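Local coordinates for SYE1 (Shewanella oneidensis, PDB 4AWT), which probably uses a bound flavin mononucleotide to carry reducing equivalents from NADH or NADPH to its substrates, as in the Old Yellow Enzyme family, at residues V55-Q60 with W70-Y75; F98-H103 with G177-A182; D162-A167 with L221-G226. The protein carries 1 engineered substitution. All blocks are in the same frame, centred on the assembly; numbering follows the deposited sequence.

Contact 1. Residues V55-Q60 with W70-Y75; sequences VSEGTQ and WTPGIY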
loop_
_atom_site.group_PDB
_atom_site.type_symbol
_atom_site.label_atom_id
_atom_site.label_comp_id
_atom_site.label_asym_id
_atom_site.label_seq_id
_atom_site.Cartn_x
_atom_site.Cartn_y
_atom_site.Cartn_z
ATOM N N VAL A 55 -5.303 0.692 -6.494
ATOM C CA VAL A 55 -5.135 0.784 -5.052
ATOM C C VAL A 55 -4.642 2.186 -4.775
ATOM O O VAL A 55 -3.646 2.620 -5.356
ATOM C CB VAL A 55 -4.194 -0.270 -4.491
ATOM C CG1 VAL A 55 -4.310 -0.252 -2.962
ATOM C CG2 VAL A 55 -4.486 -1.654 -5.021
ATOM N N SER A 56 -5.341 2.919 -3.919
ATOM C CA SER A 56 -4.921 4.263 -3.604
ATOM C C SER A 56 -3.534 4.266 -2.983
ATOM O O SER A 56 -3.097 3.329 -2.334
ATOM C CB SER A 56 -5.873 4.956 -2.632
ATOM O OG SER A 56 -5.673 4.570 -1.276
ATOM N N GLU A 57 -2.874 5.428 -3.121
ATOM C CA GLU A 57 -1.768 5.760 -2.270
ATOM C C GLU A 57 -2.130 5.529 -0.808
ATOM O O GLU A 57 -3.290 5.638 -0.400
ATOM C CB GLU A 57 -1.351 7.218 -2.479
ATOM C CG GLU A 57 -2.430 8.266 -2.124
ATOM C CD GLU A 57 -2.224 9.488 -3.003
ATOM O OE1 GLU A 57 -1.243 10.241 -2.813
ATOM O OE2 GLU A 57 -3.070 9.702 -3.903
ATOM N N GLY A 58 -1.106 5.285 0.008
ATOM C CA GLY A 58 -1.375 5.125 1.437
ATOM C C GLY A 58 -2.125 6.327 1.968
ATOM O O GLY A 58 -1.813 7.483 1.697
ATOM N N THR A 59 -3.126 6.028 2.806
ATOM C CA THR A 59 -3.949 7.077 3.394
ATOM C C THR A 59 -4.002 6.816 4.898
ATOM O O THR A 59 -4.413 5.762 5.382
ATOM C CB THR A 59 -5.313 7.154 2.687
ATOM O OG1 THR A 59 -6.069 8.241 3.215
ATOM C CG2 THR A 59 -6.177 5.938 2.731
ATOM N N GLN A 60 -3.488 7.771 5.656
ATOM C CA GLN A 60 -3.277 7.555 7.091
ATOM C C GLN A 60 -4.598 7.464 7.824
ATOM O O GLN A 60 -5.561 8.205 7.598
ATOM C CB GLN A 60 -2.389 8.624 7.714
ATOM C CG GLN A 60 -2.893 10.064 7.620
ATOM C CD GLN A 60 -2.398 10.800 6.418
ATOM O OE1 GLN A 60 -1.917 10.186 5.439
ATOM N NE2 GLN A 60 -2.524 12.104 6.405
ATOM N N TRP A 70 1.852 15.948 3.449
ATOM C CA TRP A 70 0.808 16.188 2.446
ATOM C C TRP A 70 0.180 14.894 1.924
ATOM O O TRP A 70 -0.409 14.903 0.834
ATOM C CB TRP A 70 1.261 17.070 1.270
ATOM C CG TRP A 70 2.105 18.248 1.690
ATOM C CD1 TRP A 70 1.771 19.196 2.642
ATOM C CD2 TRP A 70 3.393 18.575 1.197
ATOM N NE1 TRP A 70 2.785 20.100 2.738
ATOM C CE2 TRP A 70 3.807 19.741 1.871
ATOM C CE3 TRP A 70 4.230 17.987 0.262
ATOM C CZ2 TRP A 70 5.037 20.309 1.608
ATOM C CZ3 TRP A 70 5.448 18.545 -0.002
ATOM C CH2 TRP A 70 5.848 19.702 0.673
ATOM N N THR A 71 0.259 13.794 2.662
ATOM C CA THR A 71 -0.468 12.602 2.275
ATOM C C THR A 71 -1.903 12.706 2.731
ATOM O O THR A 71 -2.213 13.301 3.791
ATOM C CB THR A 71 0.212 11.320 2.787
ATOM O OG1 THR A 71 0.227 11.293 4.233
ATOM C CG2 THR A 71 1.646 11.247 2.333
ATOM N N PRO A 72 -2.856 12.177 1.968
ATOM C CA PRO A 72 -4.261 12.311 2.317
ATOM C C PRO A 72 -4.648 11.399 3.440
ATOM O O PRO A 72 -4.256 10.233 3.462
ATOM C CB PRO A 72 -4.980 11.854 1.020
ATOM C CG PRO A 72 -3.993 10.853 0.414
ATOM C CD PRO A 72 -2.634 11.471 0.689
ATOM N N GLY A 73 -5.459 11.885 4.382
ATOM C CA GLY A 73 -5.990 11.050 5.414
ATOM C C GLY A 73 -7.324 10.442 5.066
ATOM O O GLY A 73 -7.953 10.760 4.059
ATOM N N ILE A 74 -7.806 9.557 5.979
ATOM C CA ILE A 74 -9.098 8.921 5.821
ATOM C C ILE A 74 -9.848 8.878 7.137
ATOM O O ILE A 74 -10.648 7.963 7.371
ATOM C CB ILE A 74 -8.987 7.573 5.092
ATOM C CG1 ILE A 74 -10.310 7.075 4.525
ATOM C CG2 ILE A 74 -8.276 6.528 5.940
ATOM C CD1 ILE A 74 -10.132 6.121 3.359
ATOM N N TYR A 75 -9.634 9.867 8.001
ATOM C CA TYR A 75 -10.237 9.883 9.321
ATOM C C TYR A 75 -11.161 11.080 9.582
ATOM O O TYR A 75 -11.937 10.973 10.549
ATOM C CB TYR A 75 -9.175 9.740 10.443
ATOM C CG TYR A 75 -8.126 10.779 10.429
ATOM C CD1 TYR A 75 -8.290 11.996 11.107
ATOM C CD2 TYR A 75 -6.925 10.634 9.726
ATOM C CE1 TYR A 75 -7.334 12.980 11.084
ATOM C CE2 TYR A 75 -5.967 11.603 9.679
ATOM C CZ TYR A 75 -6.188 12.801 10.385
ATOM O OH TYR A 75 -5.244 13.797 10.335
HETATM O O HOH W 1 -3.005 13.807 8.783
#
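Gln-60 holds Thr-71 through its side chain where strand 53-60 of the TIM barrel runs out and the loop that follows returns past it before helix 77-92. From CB, CG lies between the backbone N and the carbonyl carbon (chi1 60°) and rests 3.9 Å from Gly-73 CA, with Tyr-75 CE2 almost as near. The chain bends once, at chi2 (-92°), bringing CD to 3.5 Å from both Thr-71 OG1 and Pro-72 O. At the tip OE1 accepts a hydrogen bond from Thr-71 OG1 at 2.7 Å, while NE2 donates to Thr-71 O at 2.9 Å. A primary amide suits this place because it accepts and donates at once, and two bonds to one residue fix its rotation. Beside it Ile-74 N gives its proton to Gln-60 O at 3.1 Å. Thr-59 OG1 donates to Pro-72 O at 2.7 Å and also bonds Trp-83 NE1, which satisfies a buried hydroxyl. Pro-72 O takes a weak bond from Gln-60 N as well, and the proline ring packs its CG on Glu-57 CG. The strand also reaches the cofactor, Gly-58 N bonding FMN O4. One water accepts from Gln-60 NE2 at 3.0 Å and bonds Tyr-75 OH at 2.7 Å.

Contact 2. Residues F98-H103 with G177-A182; sequences FAQLWH and GIELHA. With FMN (flavin mononucleotide), chain B.
Phe-98 lays its ring over Gly-177, whose CA sits 3.4 Å above the ring plane and over its centre, a CH-pi contact that suits glycine because a CB would strike the ring. An alanine in place of Phe-98 would probably open a gap over Gly-177 and leave Tyr-266 without this ring to pack on. These are adjacent parallel TIM-barrel strands, closely paired here: Glu-179 N donates to Ala-99 O at 2.8 Å, and Leu-101 N to Glu-179 O. On the helix-covered face, Leu-101 CG packs 3.9 Å from Ile-178 CB. Further along the strands diverge. The Trp-102 and His-181 rings, nearly parallel at 17°, are displaced so far that little of one lies over the other, and a water accepts from His-103 N between the parting backbones. Toward the barrel interior Gln-100 extends, CG anti to the backbone N (chi1 -173°), to the flavin. Its OE1 accepts from FMN N3 at 2.9 Å, and NE2 donates to FMN O2 at 2.8 Å and to Glu-179 OE2 at 2.9 Å, while Glu-179 OE1 bonds Tyr-266 and His-268. The carboxylate probably helps to hold the amide as the flavin requires, and its charge would probably polarise the NE2 N-H.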
loop_
_atom_site.group_PDB
_atom_site.type_symbol
_atom_site.label_atom_id
_atom_site.label_comp_id
_atom_site.label_asym_id
_atom_site.label_seq_id
_atom_site.Cartn_x
_atom_site.Cartn_y
_atom_site.Cartn_z
ATOM N N PHE A 98 -9.529 0.375 -4.359
ATOM C CA PHE A 98 -9.365 0.063 -2.941
ATOM C C PHE A 98 -8.557 1.165 -2.281
ATOM O O PHE A 98 -7.651 1.723 -2.901
ATOM C CB PHE A 98 -8.670 -1.276 -2.727
ATOM C CG PHE A 98 -9.543 -2.516 -2.807
ATOM C CD1 PHE A 98 -10.607 -2.636 -3.690
ATOM C CD2 PHE A 98 -9.264 -3.596 -1.972
ATOM C CE1 PHE A 98 -11.369 -3.793 -3.733
ATOM C CE2 PHE A 98 -10.028 -4.754 -2.021
ATOM C CZ PHE A 98 -11.069 -4.860 -2.901
ATOM N N ALA A 99 -8.848 1.460 -1.014
ATOM C CA ALA A 99 -8.098 2.422 -0.234
ATOM C C ALA A 99 -6.993 1.721 0.543
ATOM O O ALA A 99 -7.290 0.793 1.292
ATOM C CB ALA A 99 -8.985 3.147 0.770
ATOM N N GLN A 100 -5.751 2.177 0.423
ATOM C CA GLN A 100 -4.661 1.587 1.197
ATOM C C GLN A 100 -4.584 2.254 2.569
ATOM O O GLN A 100 -4.136 3.375 2.712
ATOM C CB GLN A 100 -3.312 1.675 0.502
ATOM C CG GLN A 100 -2.305 0.878 1.326
ATOM C CD GLN A 100 -0.895 1.025 0.875
ATOM O OE1 GLN A 100 -0.327 2.134 0.885
ATOM N NE2 GLN A 100 -0.261 -0.087 0.529
ATOM N N LEU A 101 -5.032 1.528 3.609
ATOM C CA LEU A 101 -5.034 2.064 4.968
ATOM C C LEU A 101 -3.629 2.001 5.543
ATOM O O LEU A 101 -3.016 0.929 5.591
ATOM C CB LEU A 101 -5.999 1.278 5.834
ATOM C CG LEU A 101 -7.421 1.165 5.322
ATOM C CD1 LEU A 101 -8.280 0.431 6.353
ATOM C CD2 LEU A 101 -8.024 2.519 4.989
ATOM N N TRP A 102 -3.146 3.154 6.012
ATOM C CA TRP A 102 -1.736 3.315 6.349
ATOM C C TRP A 102 -1.538 3.701 7.819
ATOM O O TRP A 102 -2.139 4.661 8.306
ATOM C CB TRP A 102 -1.106 4.406 5.490
ATOM C CG TRP A 102 0.354 4.283 5.227
ATOM C CD1 TRP A 102 1.235 3.295 5.542
ATOM C CD2 TRP A 102 1.086 5.247 4.468
ATOM N NE1 TRP A 102 2.472 3.585 5.014
ATOM C CE2 TRP A 102 2.396 4.759 4.337
ATOM C CE3 TRP A 102 0.738 6.459 3.858
ATOM C CZ2 TRP A 102 3.359 5.458 3.604
ATOM C CZ3 TRP A 102 1.707 7.118 3.131
ATOM C CH2 TRP A 102 2.958 6.636 3.016
ATOM N N HIS A 103 -0.597 3.016 8.462
ATOM C CA HIS A 103 0.037 3.502 9.692
ATOM C C HIS A 103 1.519 3.239 9.522
ATOM O O HIS A 103 1.950 2.097 9.361
ATOM C CB HIS A 103 -0.493 2.835 10.960
ATOM C CG HIS A 103 -0.100 3.560 12.220
ATOM N ND1 HIS A 103 1.137 3.943 12.496
ATOM C CD2 HIS A 103 -0.922 3.984 13.208
ATOM C CE1 HIS A 103 1.121 4.568 13.653
ATOM N NE2 HIS A 103 -0.119 4.612 14.121
ATOM N N GLY A 177 -13.149 -1.492 -1.538
ATOM C CA GLY A 177 -12.456 -2.296 -0.542
ATOM C C GLY A 177 -11.315 -1.510 0.030
ATOM O O GLY A 177 -11.105 -0.329 -0.310
ATOM N N ILE A 178 -10.560 -2.168 0.916
ATOM C CA ILE A 178 -9.367 -1.596 1.488
ATOM C C ILE A 178 -8.202 -2.563 1.308
ATOM O O ILE A 178 -8.400 -3.771 1.260
ATOM C CB ILE A 178 -9.539 -1.194 2.969
ATOM C CG1 ILE A 178 -9.719 -2.376 3.914
ATOM C CG2 ILE A 178 -10.680 -0.205 3.078
ATOM C CD1 ILE A 178 -8.465 -3.029 4.443
ATOM N N GLU A 179 -7.007 -1.997 1.273
ATOM C CA GLU A 179 -5.769 -2.747 1.340
ATOM C C GLU A 179 -5.079 -2.353 2.616
ATOM O O GLU A 179 -4.782 -1.172 2.863
ATOM C CB GLU A 179 -4.850 -2.442 0.157
ATOM C CG GLU A 179 -3.586 -3.288 0.186
ATOM C CD GLU A 179 -2.641 -2.987 -0.962
ATOM O OE1 GLU A 179 -2.910 -3.539 -2.080
ATOM O OE2 GLU A 179 -1.674 -2.236 -0.771
ATOM N N LEU A 180 -4.769 -3.336 3.471
ATOM C CA LEU A 180 -3.978 -3.060 4.664
ATOM C C LEU A 180 -2.515 -2.988 4.287
ATOM O O LEU A 180 -1.936 -3.965 3.820
ATOM C CB LEU A 180 -4.190 -4.174 5.668
ATOM C CG LEU A 180 -3.370 -4.073 6.950
ATOM C CD1 LEU A 180 -3.706 -2.778 7.699
ATOM C CD2 LEU A 180 -3.594 -5.301 7.815
ATOM N N HIS A 181 -1.882 -1.840 4.523
ATOM C CA HIS A 181 -0.442 -1.722 4.266
ATOM C C HIS A 181 0.289 -2.392 5.436
ATOM O O HIS A 181 0.452 -1.780 6.493
ATOM C CB HIS A 181 -0.008 -0.282 4.121
ATOM C CG HIS A 181 1.340 -0.129 3.496
ATOM N ND1 HIS A 181 2.197 -1.162 3.356
ATOM C CD2 HIS A 181 1.870 0.988 2.924
ATOM C CE1 HIS A 181 3.250 -0.678 2.726
ATOM N NE2 HIS A 181 3.091 0.598 2.436
ATOM N N ALA A 182 0.713 -3.627 5.266
ATOM C CA ALA A 182 1.495 -4.356 6.229
ATOM C C ALA A 182 2.894 -4.632 5.707
ATOM O O ALA A 182 3.568 -5.559 6.168
ATOM C CB ALA A 182 0.775 -5.641 6.658
HETATM N N1 FMN B . 3.764 1.427 -1.823
HETATM C C2 FMN B . 2.772 1.376 -0.943
HETATM O O2 FMN B . 2.363 0.286 -0.461
HETATM N N3 FMN B . 2.148 2.544 -0.527
HETATM C C4 FMN B . 2.511 3.798 -0.990
HETATM O O4 FMN B . 1.823 4.794 -0.640
HETATM C C4A FMN B . 3.624 3.842 -1.826
HETATM N N5 FMN B . 4.124 5.066 -2.269
HETATM C C5A FMN B . 4.952 5.051 -3.424
HETATM C C6 FMN B . 5.255 6.229 -4.061
HETATM C C7 FMN B . 6.051 6.261 -5.231
HETATM C C7M FMN B . 6.235 7.580 -5.942
HETATM C C8 FMN B . 6.565 5.087 -5.692
HETATM C C8M FMN B . 7.400 5.025 -6.955
HETATM C C9 FMN B . 6.272 3.872 -5.038
HETATM C C9A FMN B . 5.455 3.838 -3.906
HETATM N N10 FMN B . 5.109 2.620 -3.285
HETATM C C10 FMN B . 4.148 2.620 -2.292
HETATM C "C1'" FMN B . 5.602 1.360 -3.848
HETATM C "C2'" FMN B . 4.866 0.933 -5.131
HETATM O "O2'" FMN B . 3.535 0.542 -4.840
HETATM C "C3'" FMN B . 5.521 -0.254 -5.811
HETATM O "O3'" FMN B . 5.432 -1.433 -5.026
HETATM C "C4'" FMN B . 6.990 -0.038 -6.219
HETATM O "O4'" FMN B . 7.186 1.228 -6.830
HETATM C "C5'" FMN B . 7.530 -1.174 -7.066
HETATM O "O5'" FMN B . 6.819 -1.285 -8.311
HETATM P P FMN B . 7.454 -0.645 -9.651
HETATM O O1P FMN B . 7.432 0.851 -9.464
HETATM O O2P FMN B . 8.862 -1.182 -9.785
HETATM O O3P FMN B . 6.514 -1.120 -10.731
HETATM O O HOH W 2 -1.073 0.258 7.406
HETATM O O HOH W 3 1.520 -0.687 8.888
#

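Contact 3. Residues D162-A167 with L221-G226; sequences DYRQAA and LVDAIG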
loop_
_atom_site.group_PDB
_atom_site.type_symbol
_atom_site.label_atom_id
_atom_site.label_comp_id
_atom_site.label_asym_id
_atom_site.label_seq_id
_atom_site.Cartn_x
_atom_site.Cartn_y
_atom_site.Cartn_z
ATOM N N ASP A 162 -8.680 2.399 15.195
ATOM C CA ASP A 162 -8.474 3.364 14.121
ATOM C C ASP A 162 -8.520 2.672 12.749
ATOM O O ASP A 162 -9.087 3.199 11.800
ATOM C CB ASP A 162 -7.178 4.105 14.306
ATOM C CG ASP A 162 -7.114 5.025 15.516
ATOM O OD1 ASP A 162 -8.179 5.353 16.084
ATOM O OD2 ASP A 162 -5.989 5.449 15.843
ATOM N N TYR A 163 -7.905 1.491 12.645
ATOM C CA TYR A 163 -8.012 0.742 11.396
ATOM C C TYR A 163 -9.435 0.369 11.079
ATOM O O TYR A 163 -9.896 0.484 9.947
ATOM C CB TYR A 163 -7.152 -0.509 11.448
ATOM C CG TYR A 163 -5.713 -0.377 11.062
ATOM C CD1 TYR A 163 -5.348 -0.052 9.757
ATOM C CD2 TYR A 163 -4.673 -0.606 11.973
ATOM C CE1 TYR A 163 -4.021 0.061 9.393
ATOM C CE2 TYR A 163 -3.357 -0.535 11.610
ATOM C CZ TYR A 163 -3.019 -0.188 10.302
ATOM O OH TYR A 163 -1.684 -0.158 9.983
ATOM N N ARG A 164 -10.155 -0.127 12.095
ATOM C CA ARG A 164 -11.524 -0.563 11.902
ATOM C C ARG A 164 -12.376 0.586 11.384
ATOM O O ARG A 164 -13.143 0.456 10.428
ATOM C CB ARG A 164 -12.049 -1.139 13.235
ATOM C CG ARG A 164 -13.253 -2.041 13.046
ATOM C CD ARG A 164 -13.843 -2.419 14.409
ATOM N NE ARG A 164 -14.887 -3.399 14.297
ATOM C CZ ARG A 164 -16.084 -3.146 13.805
ATOM N NH1 ARG A 164 -16.447 -1.921 13.431
ATOM N NH2 ARG A 164 -16.973 -4.130 13.704
ATOM N N GLN A 165 -12.249 1.732 12.053
ATOM C CA GLN A 165 -13.034 2.878 11.644
ATOM C C GLN A 165 -12.619 3.380 10.265
ATOM O O GLN A 165 -13.468 3.813 9.486
ATOM C CB GLN A 165 -12.937 3.994 12.691
ATOM C CG GLN A 165 -13.853 5.166 12.372
ATOM C CD GLN A 165 -15.304 4.793 12.299
ATOM O OE1 GLN A 165 -16.062 5.169 11.318
ATOM N NE2 GLN A 165 -15.796 4.062 13.235
ATOM N N ALA A 166 -11.324 3.327 9.968
ATOM C CA ALA A 166 -10.851 3.763 8.665
ATOM C C ALA A 166 -11.448 2.912 7.556
ATOM O O ALA A 166 -11.739 3.410 6.475
ATOM C CB ALA A 166 -9.348 3.726 8.583
ATOM N N ALA A 167 -11.647 1.605 7.816
ATOM C CA ALA A 167 -12.282 0.748 6.828
ATOM C C ALA A 167 -13.714 1.182 6.572
ATOM O O ALA A 167 -14.189 1.242 5.432
ATOM C CB ALA A 167 -12.199 -0.689 7.266
ATOM N N LEU A 221 -10.749 -5.589 10.540
ATOM C CA LEU A 221 -11.121 -5.107 9.204
ATOM C C LEU A 221 -12.177 -5.968 8.586
ATOM O O LEU A 221 -13.160 -5.471 8.004
ATOM C CB LEU A 221 -9.859 -5.053 8.338
ATOM C CG LEU A 221 -8.811 -4.052 8.759
ATOM C CD1 LEU A 221 -7.504 -4.320 8.027
ATOM C CD2 LEU A 221 -9.260 -2.624 8.499
ATOM N N VAL A 222 -11.990 -7.304 8.677
ATOM C CA VAL A 222 -12.980 -8.220 8.140
ATOM C C VAL A 222 -14.290 -8.069 8.851
ATOM O O VAL A 222 -15.368 -8.102 8.229
ATOM C CB VAL A 222 -12.420 -9.652 8.233
ATOM C CG1 VAL A 222 -13.517 -10.671 7.988
ATOM C CG2 VAL A 222 -11.252 -9.847 7.284
ATOM N N ASP A 223 -14.244 -7.954 10.189
ATOM C CA ASP A 223 -15.525 -7.767 10.914
ATOM C C ASP A 223 -16.234 -6.514 10.478
ATOM O O ASP A 223 -17.455 -6.493 10.403
ATOM C CB ASP A 223 -15.206 -7.714 12.409
ATOM C CG ASP A 223 -16.371 -7.799 13.315
ATOM O OD1 ASP A 223 -17.083 -8.825 13.194
ATOM O OD2 ASP A 223 -16.569 -6.915 14.181
ATOM N N ALA A 224 -15.495 -5.464 10.178
ATOM C CA ALA A 224 -16.123 -4.203 9.809
ATOM C C ALA A 224 -16.750 -4.246 8.432
ATOM O O ALA A 224 -17.853 -3.744 8.260
ATOM C CB ALA A 224 -15.074 -3.095 9.891
ATOM N N ILE A 225 -16.031 -4.753 7.412
ATOM C CA ILE A 225 -16.467 -4.568 6.034
ATOM C C ILE A 225 -16.561 -5.816 5.225
ATOM O O ILE A 225 -17.005 -5.761 4.081
ATOM C CB ILE A 225 -15.645 -3.487 5.274
ATOM C CG1 ILE A 225 -14.217 -3.963 4.962
ATOM C CG2 ILE A 225 -15.673 -2.193 6.051
ATOM C CD1 ILE A 225 -13.510 -3.010 4.027
ATOM N N GLY A 226 -16.172 -6.970 5.760
ATOM C CA GLY A 226 -16.266 -8.220 5.043
ATOM C C GLY A 226 -14.950 -8.616 4.381
ATOM O O GLY A 226 -14.253 -7.771 3.812
HETATM O O HOH W 4 -13.829 -5.691 15.735
#
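Leu-221 and Ala-167 meet at the heart of this pairing of two outer helices of the TIM barrel, 153-172 and 212-225. Their local axes approach to 8.8 Å and run in roughly the same direction, 31° apart, a closeness that small residues permit.

The apolar contacts lie on the buried side. Leu-221 CD2 does most of the touching: it lies 3.5 Å from Tyr-163 O and 3.7 Å from Ala-167 CB, with Tyr-163 CB a little farther off. Ile-225 CG2 comes from the next turn to stand 4.0 Å from the same Ala-167 CB. Alanine suits that position because its single methyl faces the other helix and receives two branched side chains. Ala-224 plays a similar part nearer the surface, its CB 3.8 Å from Arg-164 CG.

The ionic contact lies on the solvent side. Arg-164 starts anti to its backbone N (chi1 -160°) and stays extended as far as NE, which lets a residue of one helix span the groove to the other. NH2 then gives a nearly straight hydrogen bond of 2.9 Å to Asp-223 OD2, forming a salt bridge. The oxygen lies in the guanidinium plane but is met from above its own carboxylate plane, the two groups being turned 71° apart. Ala-224 CB sits over one guanidinium face, toward its rim.

One water supplements the pair, accepting from Arg-164 NE at 2.9 Å and donating only weakly to Asp-223 OD2.

Both helices cover strand 177-181: helix 153-172 leads into it, helix 212-225 comes after it, and Tyr-163, Leu-221 and Ile-225 reach inward to Leu-180 and Ile-178.

In the fold
Two of the contacts lie on the sheet of the TIM barrel and the third among the helices around it. Contact 2 is the most central, joining neighbouring strands beside the flavin; contact 1 shares their sheet, since strand 53-60 pairs with 96-102 on its other edge, where Thr-59 N probably bonds Gln-100 O. Contact 3 is helix on helix and only partly buried. Helix 153-172 of contact 3 connects the two strands of contact 2, and Tyr-163 CE1 packs 3.3 Å from Leu-180 CD1. Chemistry follows depth: contacts 1 and 2 bury amide, hydroxyl and carboxylate groups that hydrogen-bond to one another or to the cofactor, whereas contact 3 keeps its charges on the solvent side.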